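Local coordinates for aminotransferase, class III (Thermomicrobium roseum, PDB 6IO1), which catalyses (S)-enantioselective transamination as a thermostable, pyridoxal-phosphate-dependent omega-transaminase of the class-III aminotransferase family, at the interface of chains A and B. Numbering follows the deposited sequence. Chains: chain A/B, Aminotransferase, class III.

The interface of chains A and B. Residues chain A 76-77, 80-81, 84, 329; chain B 72-73, 76-77, 80, 295, 333.
The best-held polar atom is A:Glu81 OE2, a carboxylate oxygen held, among the residues here, by one weak bond from its own chain: A:Arg77 NH1 at 3.4 Å, a long salt bridge across one turn of the helix. The carboxylate meets the guanidinium at its edge, in plane. A:Arg77 reaches it with CG anti to the backbone N (chi1 -163°) and bends at chi2 and chi3. What joins the two chains here is apolar packing, and A:Met80 carries the largest share. Its CG stands anti to the carbonyl carbon and the chain runs straight through chi2, then turns at chi3 (71°), which tucks the methyl CE in between B:Leu72, B:Ala73 and B:Tyr295. CE comes to the edge of the tyrosine ring, in its plane, 3.5 Å from B:Tyr295 CD2. The thioether sulphur SD rests against B:Ala76 CB, also at 3.5 Å, and the twin of this contact sets B:Met80 SD on A:Ala76 CB.

The phenol ring of B:Tyr295 is clamped on both faces. A:Ala84 CB sits over one face, 3.6 Å from the ring centroid and shifted toward the CD2 rim, a CH-pi contact. The methyl CD2 of B:Leu72, from the tyrosine's own chain, covers the centre of the other face. This sandwich probably fixes the ring's tilt. The small side chain of B:Ala73 probably helps the helices approach, its CB 3.7 Å from A:Met80 CB.

At the far end the two Arg77 chains run side by side in the same direction. A:Arg77 NE and B:Arg77 NE lie 6.3 Å apart, the guanidinium planes 47° from parallel; the weak bridge to A:Glu81 may soften the repulsion felt by A:Arg77.

This is part of the two-fold dimer interface, dimers being usual for class-III aminotransferases: helix 70-82 packs against its counterpart in the other chain, flanked by B:Tyr295's loop and barely grazed by A:Val329 and B:Val333 of helix 328-344.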
# COMPACT_ATOMS: atom_id res chain seq x y z
N ALA A 76 -6.54 9.58 -17.05
CA ALA A 76 -5.37 9.83 -16.21
C ALA A 76 -4.61 11.06 -16.68
O ALA A 76 -4.17 11.88 -15.87
CB ALA A 76 -4.46 8.61 -16.19
N ARG A 77 -4.43 11.19 -18.00
CA ARG A 77 -3.71 12.33 -18.55
C ARG A 77 -4.42 13.64 -18.20
O ARG A 77 -3.78 14.61 -17.76
CB ARG A 77 -3.59 12.16 -20.06
CG ARG A 77 -2.55 13.05 -20.74
CD ARG A 77 -3.12 14.40 -21.13
NE ARG A 77 -4.35 14.28 -21.91
CZ ARG A 77 -5.23 15.27 -22.06
NH1 ARG A 77 -5.00 16.44 -21.49
NH2 ARG A 77 -6.32 15.08 -22.79
N MET A 80 -4.03 14.38 -14.42
CA MET A 80 -2.66 14.77 -14.09
C MET A 80 -2.35 16.18 -14.57
O MET A 80 -1.66 16.94 -13.88
CB MET A 80 -1.67 13.77 -14.68
CG MET A 80 -1.67 12.43 -13.98
SD MET A 80 -0.60 11.21 -14.75
CE MET A 80 1.01 11.87 -14.33
N GLU A 81 -2.84 16.54 -15.76
CA GLU A 81 -2.63 17.90 -16.24
C GLU A 81 -3.37 18.90 -15.37
O GLU A 81 -2.84 19.98 -15.07
CB GLU A 81 -3.06 18.02 -17.70
CG GLU A 81 -2.14 17.28 -18.66
CD GLU A 81 -2.16 17.86 -20.05
OE1 GLU A 81 -2.57 19.03 -20.21
OE2 GLU A 81 -1.74 17.15 -21.00
N ALA A 84 -2.31 16.37 -10.17
CA ALA A 84 -2.04 14.95 -9.99
C ALA A 84 -2.30 14.44 -8.57
O ALA A 84 -2.82 13.33 -8.41
CB ALA A 84 -0.60 14.63 -10.40
N VAL A 329 -5.76 10.91 -9.52
CA VAL A 329 -5.60 10.21 -10.79
C VAL A 329 -6.20 8.82 -10.72
O VAL A 329 -6.91 8.38 -11.63
CB VAL A 329 -4.11 10.16 -11.18
CG1 VAL A 329 -3.94 9.51 -12.55
CG2 VAL A 329 -3.52 11.56 -11.16
N LEU B 72 4.97 14.31 -17.20
CA LEU B 72 4.58 13.13 -16.44
C LEU B 72 3.22 12.60 -16.91
O LEU B 72 3.02 11.39 -16.99
CB LEU B 72 4.56 13.45 -14.95
CG LEU B 72 5.88 13.32 -14.17
CD1 LEU B 72 7.01 14.10 -14.83
CD2 LEU B 72 5.70 13.78 -12.74
N ALA B 73 2.30 13.51 -17.23
CA ALA B 73 1.01 13.10 -17.76
C ALA B 73 1.17 12.36 -19.09
O ALA B 73 0.51 11.35 -19.33
CB ALA B 73 0.09 14.31 -17.93
N ALA B 76 2.54 8.87 -18.43
CA ALA B 76 1.48 8.00 -17.95
C ALA B 76 0.54 7.59 -19.08
O ALA B 76 0.17 6.42 -19.18
CB ALA B 76 0.69 8.69 -16.83
N ARG B 77 0.16 8.54 -19.94
CA ARG B 77 -0.74 8.22 -21.05
C ARG B 77 -0.11 7.20 -21.99
O ARG B 77 -0.74 6.21 -22.37
CB ARG B 77 -1.10 9.50 -21.80
CG ARG B 77 -2.09 9.31 -22.94
CD ARG B 77 -1.82 10.31 -24.06
NE ARG B 77 -0.49 10.16 -24.63
CZ ARG B 77 -0.16 9.22 -25.52
NH1 ARG B 77 -1.07 8.37 -25.95
NH2 ARG B 77 1.08 9.15 -25.98
N MET B 80 0.10 3.77 -20.25
CA MET B 80 -1.21 3.15 -20.10
C MET B 80 -1.73 2.61 -21.42
O MET B 80 -2.36 1.55 -21.47
CB MET B 80 -2.20 4.15 -19.50
CG MET B 80 -1.95 4.44 -18.03
SD MET B 80 -3.06 5.66 -17.34
CE MET B 80 -4.60 4.75 -17.33
N TYR B 295 2.63 12.00 -8.45
CA TYR B 295 1.76 11.90 -9.62
C TYR B 295 1.12 10.52 -9.73
O TYR B 295 -0.03 10.41 -10.18
CB TYR B 295 2.55 12.25 -10.88
CG TYR B 295 2.72 13.74 -11.10
CD1 TYR B 295 3.37 14.52 -10.15
CD2 TYR B 295 2.24 14.36 -12.24
CE1 TYR B 295 3.53 15.88 -10.33
CE2 TYR B 295 2.40 15.72 -12.43
CZ TYR B 295 3.04 16.48 -11.48
OH TYR B 295 3.20 17.83 -11.66
N VAL B 333 6.31 7.05 -14.96
CA VAL B 333 6.18 8.39 -14.41
C VAL B 333 7.37 8.71 -13.52
O VAL B 333 7.86 9.84 -13.51
CB VAL B 333 4.84 8.54 -13.66
CG1 VAL B 333 4.81 9.83 -12.87
CG2 VAL B 333 3.68 8.48 -14.64